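Local atomic coordinates of putative thioesterase (Novosphingobium aromaticivorans, PDB entry 3CJY), a protein that probably hydrolyses acyl-CoA thioesters as a double-hotdog thioesterase, and binds a calcium ion in the crystal. Residues S231-T239 and T250-K258; R163-K171 and M183-R194. All coordinates share one frame; numbering follows the deposited sequence.

Interaction 1 (S231-T239 and T250-K258)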
loop_
_atom_site.group_PDB
_atom_site.type_symbol
_atom_site.label_atom_id
_atom_site.label_comp_id
_atom_site.label_asym_id
_atom_site.label_seq_id
_atom_site.Cartn_x
_atom_site.Cartn_y
_atom_site.Cartn_z
ATOM N N SER A 231 17.990 -3.222 -7.106
ATOM C CA SER A 231 18.307 -4.529 -6.543
ATOM C C SER A 231 17.388 -5.661 -6.968
ATOM O O SER A 231 17.182 -6.626 -6.207
ATOM C CB SER A 231 18.243 -4.436 -5.025
ATOM O OG SER A 231 19.192 -3.489 -4.572
ATOM N N GLY A 232 16.844 -5.574 -8.169
ATOM C CA GLY A 232 16.004 -6.666 -8.652
ATOM C C GLY A 232 14.534 -6.527 -8.386
ATOM O O GLY A 232 13.745 -7.397 -8.723
ATOM N N PHE A 233 14.159 -5.399 -7.797
ATOM C CA PHE A 233 12.764 -5.098 -7.497
ATOM C C PHE A 233 12.359 -3.727 -7.972
ATOM O O PHE A 233 13.176 -2.829 -8.150
ATOM C CB PHE A 233 12.506 -5.156 -5.982
ATOM C CG PHE A 233 12.881 -6.470 -5.356
ATOM C CD1 PHE A 233 11.982 -7.503 -5.280
ATOM C CD2 PHE A 233 14.158 -6.689 -4.923
ATOM C CE1 PHE A 233 12.358 -8.703 -4.735
ATOM C CE2 PHE A 233 14.531 -7.888 -4.372
ATOM C CZ PHE A 233 13.636 -8.893 -4.284
ATOM N N ALA A 234 11.073 -3.584 -8.187
ATOM C CA ALA A 234 10.452 -2.307 -8.551
ATOM C C ALA A 234 9.166 -2.106 -7.797
ATOM O O ALA A 234 8.662 -2.981 -7.180
ATOM C CB ALA A 234 10.179 -2.227 -10.041
ATOM N N GLN A 235 8.668 -0.898 -7.863
ATOM C CA GLN A 235 7.382 -0.569 -7.247
ATOM C C GLN A 235 6.579 0.282 -8.207
ATOM O O GLN A 235 7.103 0.901 -9.108
ATOM C CB GLN A 235 7.560 0.160 -5.946
ATOM C CG GLN A 235 8.354 1.465 -6.055
ATOM C CD GLN A 235 8.290 2.239 -4.762
ATOM O OE1 GLN A 235 7.214 2.673 -4.385
ATOM N NE2 GLN A 235 9.418 2.355 -4.046
ATOM N N GLY A 236 5.276 0.237 -7.988
ATOM C CA GLY A 236 4.314 0.998 -8.768
ATOM C C GLY A 236 3.126 1.420 -7.936
ATOM O O GLY A 236 2.760 0.799 -6.947
ATOM N N GLN A 237 2.525 2.503 -8.415
ATOM C CA GLN A 237 1.318 3.078 -7.866
ATOM C C GLN A 237 0.333 3.345 -9.001
ATOM O O GLN A 237 0.711 3.687 -10.143
ATOM C CB GLN A 237 1.634 4.382 -7.162
ATOM C CG GLN A 237 2.450 4.188 -5.865
ATOM C CD GLN A 237 3.911 4.007 -6.101
ATOM O OE1 GLN A 237 4.479 4.730 -6.888
ATOM N NE2 GLN A 237 4.537 3.056 -5.395
ATOM N N VAL A 238 -0.922 3.237 -8.626
ATOM C CA VAL A 238 -2.065 3.413 -9.573
ATOM C C VAL A 238 -3.230 4.145 -8.933
ATOM O O VAL A 238 -3.499 3.991 -7.733
ATOM C CB VAL A 238 -2.570 2.056 -10.139
ATOM C CG1 VAL A 238 -3.034 1.099 -9.013
ATOM C CG2 VAL A 238 -3.649 2.240 -11.189
ATOM N N THR A 239 -3.850 5.008 -9.730
ATOM C CA THR A 239 -5.102 5.681 -9.363
ATOM C C THR A 239 -6.101 5.250 -10.429
ATOM O O THR A 239 -5.781 5.215 -11.631
ATOM C CB THR A 239 -4.979 7.209 -9.327
ATOM O OG1 THR A 239 -3.973 7.612 -8.395
ATOM C CG2 THR A 239 -6.301 7.884 -8.950
ATOM N N THR A 250 -7.183 3.876 -5.203
ATOM C CA THR A 250 -5.752 3.844 -5.516
ATOM C C THR A 250 -5.217 2.482 -5.130
ATOM O O THR A 250 -5.852 1.735 -4.401
ATOM C CB THR A 250 -4.916 4.892 -4.782
ATOM O OG1 THR A 250 -4.997 4.662 -3.372
ATOM C CG2 THR A 250 -5.407 6.323 -5.046
ATOM N N GLY A 251 -4.044 2.166 -5.653
ATOM C CA GLY A 251 -3.409 0.888 -5.397
ATOM C C GLY A 251 -1.918 1.003 -5.582
ATOM O O GLY A 251 -1.402 2.008 -6.028
ATOM N N ALA A 252 -1.259 -0.039 -5.178
ATOM C CA ALA A 252 0.188 -0.105 -5.304
ATOM C C ALA A 252 0.645 -1.528 -5.147
ATOM O O ALA A 252 -0.076 -2.373 -4.667
ATOM C CB ALA A 252 0.844 0.763 -4.256
ATOM N N GLN A 253 1.873 -1.768 -5.589
ATOM C CA GLN A 253 2.548 -3.054 -5.421
ATOM C C GLN A 253 4.035 -2.934 -5.684
ATOM O O GLN A 253 4.512 -1.954 -6.251
ATOM C CB GLN A 253 2.039 -4.128 -6.371
ATOM C CG GLN A 253 2.250 -3.788 -7.863
ATOM C CD GLN A 253 1.748 -4.879 -8.780
ATOM O OE1 GLN A 253 2.543 -5.697 -9.265
ATOM N NE2 GLN A 253 0.436 -4.922 -8.997
ATOM N N SER A 254 4.741 -3.949 -5.214
ATOM C CA SER A 254 6.157 -4.148 -5.489
ATOM C C SER A 254 6.252 -5.359 -6.358
ATOM O O SER A 254 5.394 -6.236 -6.290
ATOM C CB SER A 254 6.981 -4.301 -4.218
ATOM O OG SER A 254 6.897 -3.106 -3.471
ATOM N N LEU A 255 7.275 -5.396 -7.187
ATOM C CA LEU A 255 7.457 -6.466 -8.154
ATOM C C LEU A 255 8.869 -6.989 -8.200
ATOM O O LEU A 255 9.835 -6.248 -8.006
ATOM C CB LEU A 255 7.100 -5.960 -9.554
ATOM C CG LEU A 255 5.746 -5.277 -9.872
ATOM C CD1 LEU A 255 5.872 -3.764 -9.889
ATOM C CD2 LEU A 255 5.208 -5.747 -11.232
ATOM N N LEU A 256 8.973 -8.293 -8.480
ATOM C CA LEU A 256 10.266 -8.966 -8.659
ATOM C C LEU A 256 10.539 -8.906 -10.147
ATOM O O LEU A 256 9.706 -9.303 -10.986
ATOM C CB LEU A 256 10.196 -10.431 -8.212
ATOM C CG LEU A 256 11.488 -11.236 -8.373
ATOM C CD1 LEU A 256 12.335 -10.931 -7.196
ATOM C CD2 LEU A 256 11.213 -12.724 -8.455
ATOM N N LEU A 257 11.698 -8.369 -10.478
ATOM C CA LEU A 257 12.087 -8.183 -11.868
ATOM C C LEU A 257 12.515 -9.498 -12.511
ATOM O O LEU A 257 13.185 -10.323 -11.897
ATOM C CB LEU A 257 13.244 -7.165 -12.001
ATOM C CG LEU A 257 12.937 -5.694 -11.677
ATOM C CD1 LEU A 257 14.133 -4.801 -12.053
ATOM C CD2 LEU A 257 11.697 -5.216 -12.383
ATOM N N LYS A 258 12.106 -9.663 -13.755
ATOM C CA LYS A 258 12.508 -10.822 -14.544
ATOM C C LYS A 258 13.896 -10.465 -15.032
ATOM O O LYS A 258 14.144 -9.363 -15.548
ATOM C CB LYS A 258 11.566 -11.060 -15.736
#
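L255 and A234 face each other through a reciprocal pair of backbone hydrogen bonds, L255 N to A234 O at 2.8 Å and A234 N to L255 O at 2.9 Å. G236 with Q253 and V238 with G251 are bonded in the same two-way fashion, and L257 N to G232 O adds a single, nearly straight bond (167°) at the end of the ladder. Within 231-239, the chain of Q237 bends at chi2 (81°) and brings NE2 to a lone pair of Q235 OE1, 2.9 Å away; that oxygen also bonds T250 OG1 of the second subunit. The two strands form an antiparallel beta hairpin, part of the curved sheet of the C-terminal hotdog domain. F233, Q235, Q237, T250, A252 and S254 share one face, and several of them meet the second subunit there. At one end of this face L256, with CG anti to the backbone N (chi1 179°), swings CD1 to within 3.3 Å of F233 CE1, obliquely to the ring. Replacing F233 by an alanine removes the ring, which would probably leave L256 CD1 without its aromatic partner and open a gap beside L205. On the other face A234 CB meets L257 CD2 at 4.1 Å, and V238 CG1 rests 3.5 Å from G251 O. Helix 188-196 covers part of this face, its L192 touching A234, L255 and L257.

Interaction 2 (R163-K171 and M183-R194)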
loop_
_atom_site.group_PDB
_atom_site.type_symbol
_atom_site.label_atom_id
_atom_site.label_comp_id
_atom_site.label_asym_id
_atom_site.label_seq_id
_atom_site.Cartn_x
_atom_site.Cartn_y
_atom_site.Cartn_z
ATOM N N ARG A 163 5.279 6.636 -16.514
ATOM C CA ARG A 163 3.825 6.564 -16.514
ATOM C C ARG A 163 3.209 5.782 -17.663
ATOM O O ARG A 163 3.717 5.763 -18.791
ATOM C CB ARG A 163 3.199 7.960 -16.437
ATOM C CG ARG A 163 3.621 8.820 -15.241
ATOM C CD ARG A 163 2.885 10.105 -15.195
ATOM N NE ARG A 163 3.262 10.913 -14.033
ATOM C CZ ARG A 163 2.672 10.866 -12.837
ATOM N NH1 ARG A 163 1.692 10.040 -12.585
ATOM N NH2 ARG A 163 3.101 11.653 -11.848
ATOM N N THR A 164 2.082 5.177 -17.330
ATOM C CA THR A 164 1.210 4.459 -18.284
ATOM C C THR A 164 -0.229 4.786 -17.900
ATOM O O THR A 164 -0.635 4.615 -16.736
ATOM C CB THR A 164 1.470 2.960 -18.302
ATOM O OG1 THR A 164 2.792 2.706 -18.813
ATOM C CG2 THR A 164 0.416 2.220 -19.145
ATOM N N ARG A 165 -0.966 5.325 -18.868
ATOM C CA ARG A 165 -2.387 5.672 -18.686
ATOM C C ARG A 165 -3.241 4.958 -19.718
ATOM O O ARG A 165 -3.063 5.117 -20.917
ATOM C CB ARG A 165 -2.593 7.168 -18.746
ATOM C CG ARG A 165 -1.877 7.910 -17.672
ATOM C CD ARG A 165 -1.828 9.402 -17.851
ATOM N NE ARG A 165 -1.464 10.019 -16.590
ATOM C CZ ARG A 165 -0.788 11.140 -16.467
ATOM N NH1 ARG A 165 -0.346 11.752 -17.550
ATOM N NH2 ARG A 165 -0.534 11.620 -15.262
ATOM N N LEU A 166 -4.085 4.064 -19.216
ATOM C CA LEU A 166 -4.971 3.249 -20.043
ATOM C C LEU A 166 -6.443 3.459 -19.668
ATOM O O LEU A 166 -6.775 3.587 -18.486
ATOM C CB LEU A 166 -4.629 1.760 -19.800
ATOM C CG LEU A 166 -3.197 1.342 -20.052
ATOM C CD1 LEU A 166 -3.090 -0.160 -19.650
ATOM C CD2 LEU A 166 -2.855 1.491 -21.478
ATOM N N TRP A 167 -7.310 3.466 -20.674
ATOM C CA TRP A 167 -8.736 3.359 -20.457
ATOM C C TRP A 167 -9.052 1.855 -20.479
ATOM O O TRP A 167 -8.702 1.124 -21.424
ATOM C CB TRP A 167 -9.568 4.079 -21.525
ATOM C CG TRP A 167 -9.619 5.551 -21.419
ATOM C CD1 TRP A 167 -9.034 6.445 -22.258
ATOM C CD2 TRP A 167 -10.297 6.315 -20.426
ATOM N NE1 TRP A 167 -9.331 7.718 -21.872
ATOM C CE2 TRP A 167 -10.071 7.680 -20.725
ATOM C CE3 TRP A 167 -11.052 6.003 -19.317
ATOM C CZ2 TRP A 167 -10.636 8.717 -19.959
ATOM C CZ3 TRP A 167 -11.595 7.031 -18.554
ATOM C CH2 TRP A 167 -11.391 8.357 -18.879
ATOM N N LEU A 168 -9.745 1.402 -19.449
ATOM C CA LEU A 168 -10.128 -0.002 -19.304
ATOM C C LEU A 168 -11.623 -0.154 -19.139
ATOM O O LEU A 168 -12.254 0.611 -18.456
ATOM C CB LEU A 168 -9.470 -0.638 -18.068
ATOM C CG LEU A 168 -7.951 -0.555 -18.001
ATOM C CD1 LEU A 168 -7.503 -1.115 -16.616
ATOM C CD2 LEU A 168 -7.275 -1.258 -19.170
ATOM N N ARG A 169 -12.181 -1.154 -19.797
ATOM C CA ARG A 169 -13.603 -1.404 -19.674
ATOM C C ARG A 169 -13.866 -2.896 -19.759
ATOM O O ARG A 169 -13.411 -3.562 -20.725
ATOM C CB ARG A 169 -14.387 -0.684 -20.765
ATOM C CG ARG A 169 -15.897 -0.891 -20.550
ATOM C CD ARG A 169 -16.737 -0.122 -21.521
ATOM N NE ARG A 169 -16.530 -0.455 -22.928
ATOM C CZ ARG A 169 -17.138 0.221 -23.913
ATOM N NH1 ARG A 169 -17.970 1.208 -23.611
ATOM N NH2 ARG A 169 -16.926 -0.070 -25.197
ATOM N N ARG A 170 -14.569 -3.409 -18.761
ATOM C CA ARG A 170 -14.998 -4.825 -18.779
ATOM C C ARG A 170 -16.017 -5.039 -19.886
ATOM O O ARG A 170 -17.060 -4.340 -19.970
ATOM C CB ARG A 170 -15.586 -5.278 -17.448
ATOM C CG ARG A 170 -14.519 -5.510 -16.403
ATOM C CD ARG A 170 -15.055 -5.778 -15.096
ATOM N NE ARG A 170 -15.795 -7.007 -15.098
ATOM C CZ ARG A 170 -16.005 -7.720 -13.997
ATOM N NH1 ARG A 170 -15.490 -7.320 -12.838
ATOM N NH2 ARG A 170 -16.689 -8.850 -14.065
ATOM N N LYS A 171 -15.732 -6.015 -20.735
ATOM C CA LYS A 171 -16.642 -6.333 -21.829
ATOM C C LYS A 171 -17.967 -6.899 -21.315
ATOM O O LYS A 171 -18.963 -6.870 -22.021
ATOM C CB LYS A 171 -15.980 -7.294 -22.833
ATOM C CG LYS A 171 -14.832 -6.608 -23.660
ATOM C CD LYS A 171 -14.140 -7.581 -24.624
ATOM C CE LYS A 171 -12.829 -7.037 -25.146
ATOM N NZ LYS A 171 -12.234 -8.012 -26.132
HETATM N N MSE A 183 -9.125 -5.567 -9.701
HETATM C CA MSE A 183 -8.583 -6.203 -10.899
HETATM C C MSE A 183 -7.812 -5.155 -11.734
HETATM O O MSE A 183 -6.708 -5.402 -12.201
HETATM C CB MSE A 183 -9.698 -6.931 -11.655
HETATM C CG MSE A 183 -9.915 -8.291 -11.000
HETATM SE SE MSE A 183 -11.359 -9.378 -11.758
HETATM C CE MSE A 183 -12.645 -8.501 -11.015
ATOM N N PHE A 184 -8.409 -3.976 -11.926
ATOM C CA PHE A 184 -7.776 -2.942 -12.726
ATOM C C PHE A 184 -6.501 -2.372 -12.096
ATOM O O PHE A 184 -5.571 -1.923 -12.791
ATOM C CB PHE A 184 -8.765 -1.810 -13.037
ATOM C CG PHE A 184 -9.870 -2.200 -13.997
ATOM C CD1 PHE A 184 -9.722 -3.282 -14.866
ATOM C CD2 PHE A 184 -10.981 -1.383 -14.149
ATOM C CE1 PHE A 184 -10.704 -3.545 -15.855
ATOM C CE2 PHE A 184 -11.982 -1.677 -15.100
ATOM C CZ PHE A 184 -11.831 -2.782 -15.924
ATOM N N ALA A 185 -6.466 -2.370 -10.757
ATOM C CA ALA A 185 -5.297 -1.933 -9.998
ATOM C C ALA A 185 -4.082 -2.821 -10.319
ATOM O O ALA A 185 -2.953 -2.378 -10.286
ATOM C CB ALA A 185 -5.563 -1.962 -8.436
ATOM N N ASP A 186 -4.343 -4.095 -10.625
ATOM C CA ASP A 186 -3.256 -5.045 -10.928
ATOM C C ASP A 186 -2.812 -5.056 -12.395
ATOM O O ASP A 186 -2.238 -6.038 -12.885
ATOM C CB ASP A 186 -3.599 -6.427 -10.433
ATOM C CG ASP A 186 -2.366 -7.355 -10.335
ATOM O OD1 ASP A 186 -1.301 -6.902 -9.897
ATOM O OD2 ASP A 186 -2.478 -8.543 -10.712
ATOM N N PHE A 187 -3.017 -3.932 -13.070
ATOM C CA PHE A 187 -2.444 -3.707 -14.382
ATOM C C PHE A 187 -1.024 -3.067 -14.289
ATOM O O PHE A 187 -0.356 -2.828 -15.283
ATOM C CB PHE A 187 -3.368 -2.850 -15.242
ATOM C CG PHE A 187 -4.406 -3.632 -15.996
ATOM C CD1 PHE A 187 -5.347 -4.399 -15.322
ATOM C CD2 PHE A 187 -4.457 -3.558 -17.392
ATOM C CE1 PHE A 187 -6.291 -5.124 -15.990
ATOM C CE2 PHE A 187 -5.430 -4.268 -18.088
ATOM C CZ PHE A 187 -6.354 -5.042 -17.375
ATOM N N LEU A 188 -0.530 -2.891 -13.070
ATOM C CA LEU A 188 0.801 -2.284 -12.893
ATOM C C LEU A 188 1.914 -3.099 -13.540
ATOM O O LEU A 188 2.893 -2.520 -13.947
ATOM C CB LEU A 188 1.126 -1.955 -11.428
ATOM C CG LEU A 188 0.590 -0.618 -10.961
ATOM C CD1 LEU A 188 0.604 -0.493 -9.455
ATOM C CD2 LEU A 188 1.378 0.530 -11.630
ATOM N N PRO A 189 1.812 -4.450 -13.559
ATOM C CA PRO A 189 2.906 -5.149 -14.288
ATOM C C PRO A 189 3.067 -4.699 -15.759
ATOM O O PRO A 189 4.165 -4.650 -16.297
ATOM C CB PRO A 189 2.540 -6.627 -14.106
ATOM C CG PRO A 189 1.752 -6.651 -12.823
ATOM C CD PRO A 189 0.951 -5.402 -12.814
ATOM N N ILE A 190 1.982 -4.280 -16.392
ATOM C CA ILE A 190 2.025 -3.782 -17.769
ATOM C C ILE A 190 2.766 -2.446 -17.776
ATOM O O ILE A 190 3.614 -2.202 -18.621
ATOM C CB ILE A 190 0.594 -3.644 -18.365
ATOM C CG1 ILE A 190 -0.024 -5.048 -18.545
ATOM C CG2 ILE A 190 0.636 -2.889 -19.669
ATOM C CD1 ILE A 190 -1.465 -5.013 -18.922
ATOM N N ALA A 191 2.531 -1.644 -16.751
ATOM C CA ALA A 191 3.208 -0.355 -16.641
ATOM C C ALA A 191 4.714 -0.595 -16.433
ATOM O O ALA A 191 5.558 0.145 -16.964
ATOM C CB ALA A 191 2.664 0.451 -15.465
ATOM N N LEU A 192 5.049 -1.665 -15.731
ATOM C CA LEU A 192 6.481 -1.977 -15.489
ATOM C C LEU A 192 7.153 -2.343 -16.808
ATOM O O LEU A 192 8.253 -1.884 -17.119
ATOM C CB LEU A 192 6.624 -3.071 -14.453
ATOM C CG LEU A 192 8.051 -3.514 -14.192
ATOM C CD1 LEU A 192 8.943 -2.320 -13.759
ATOM C CD2 LEU A 192 8.077 -4.705 -13.203
ATOM N N GLY A 193 6.472 -3.165 -17.605
ATOM C CA GLY A 193 7.008 -3.610 -18.895
ATOM C C GLY A 193 7.249 -2.422 -19.791
ATOM O O GLY A 193 8.221 -2.352 -20.508
ATOM N N ARG A 194 6.374 -1.438 -19.703
ATOM C CA ARG A 194 6.569 -0.233 -20.508
ATOM C C ARG A 194 7.739 0.647 -20.027
ATOM O O ARG A 194 8.451 1.242 -20.818
ATOM C CB ARG A 194 5.324 0.633 -20.558
ATOM C CG ARG A 194 4.183 -0.097 -21.242
ATOM C CD ARG A 194 3.195 0.862 -21.824
ATOM N NE ARG A 194 2.178 0.128 -22.581
ATOM C CZ ARG A 194 1.127 0.696 -23.157
ATOM N NH1 ARG A 194 0.964 2.010 -23.082
ATOM N NH2 ARG A 194 0.262 -0.055 -23.819
HETATM O O HOH W 1 4.874 2.889 -17.088
HETATM O O HOH W 2 2.745 4.036 -21.637
#
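L168 presses two of its carbons onto two phenylalanine rings. Its CB sits over the centre of the F184 face, 3.9 Å from the centroid, while CD1 stands almost on the normal of the F187 ring (5° off), also 3.9 Å from the centroid; both are CH-pi contacts. With CG anti to the carbonyl carbon (chi1 -56°), L168 can carry CD1 between the rings, and this methyl also lies 3.6 Å from F184 CD1. Beside it, R170 CG touches F184 CZ, and the NH1 of R170 lies near CE of the selenomethionine M183. At the other end of the strand, T164 CB packs on A191 CB at 4.0 Å, and the extended chain of R194 crosses T164 at about a right angle. One water joins T164 OG1 to A191 O; a second joins the same hydroxyl to R194 NH1 at 3.1 Å. Salt bridges to D172 and E153 anchor R170 and R194, respectively, and I149 and V151 of strand 149-153 pack against F184 and L168. This is the hotdog fold's packing of central helical segment against curved antiparallel sheet. With no direct hydrogen bond between 163-171 and 183-194, apolar packing joins them, with water mediating the polar end.

In the fold
Interactions 1 and 2, with centres 12 Å apart, meet within the C-terminal hotdog domain, where one curved sheet, carrying both strand 163-170 and the hairpin, wraps round the helical segment 183-194. L188 CD1 packs 3.5 Å from G236 C, and L255 CD2 lies 3.6 Å from L192 CD2. A polar link accompanies this packing: D186 OD1 and Q253 NE2, 2.8 Å apart, probably share a hydrogen bond, with N207 a further partner of D186 and S204 of Q253. The Asp-Gln pairing recalls the active site of TesB-type thioesterases, although a catalytic role is not established here. The calcium site at D14 and T51 lies away from both contacts.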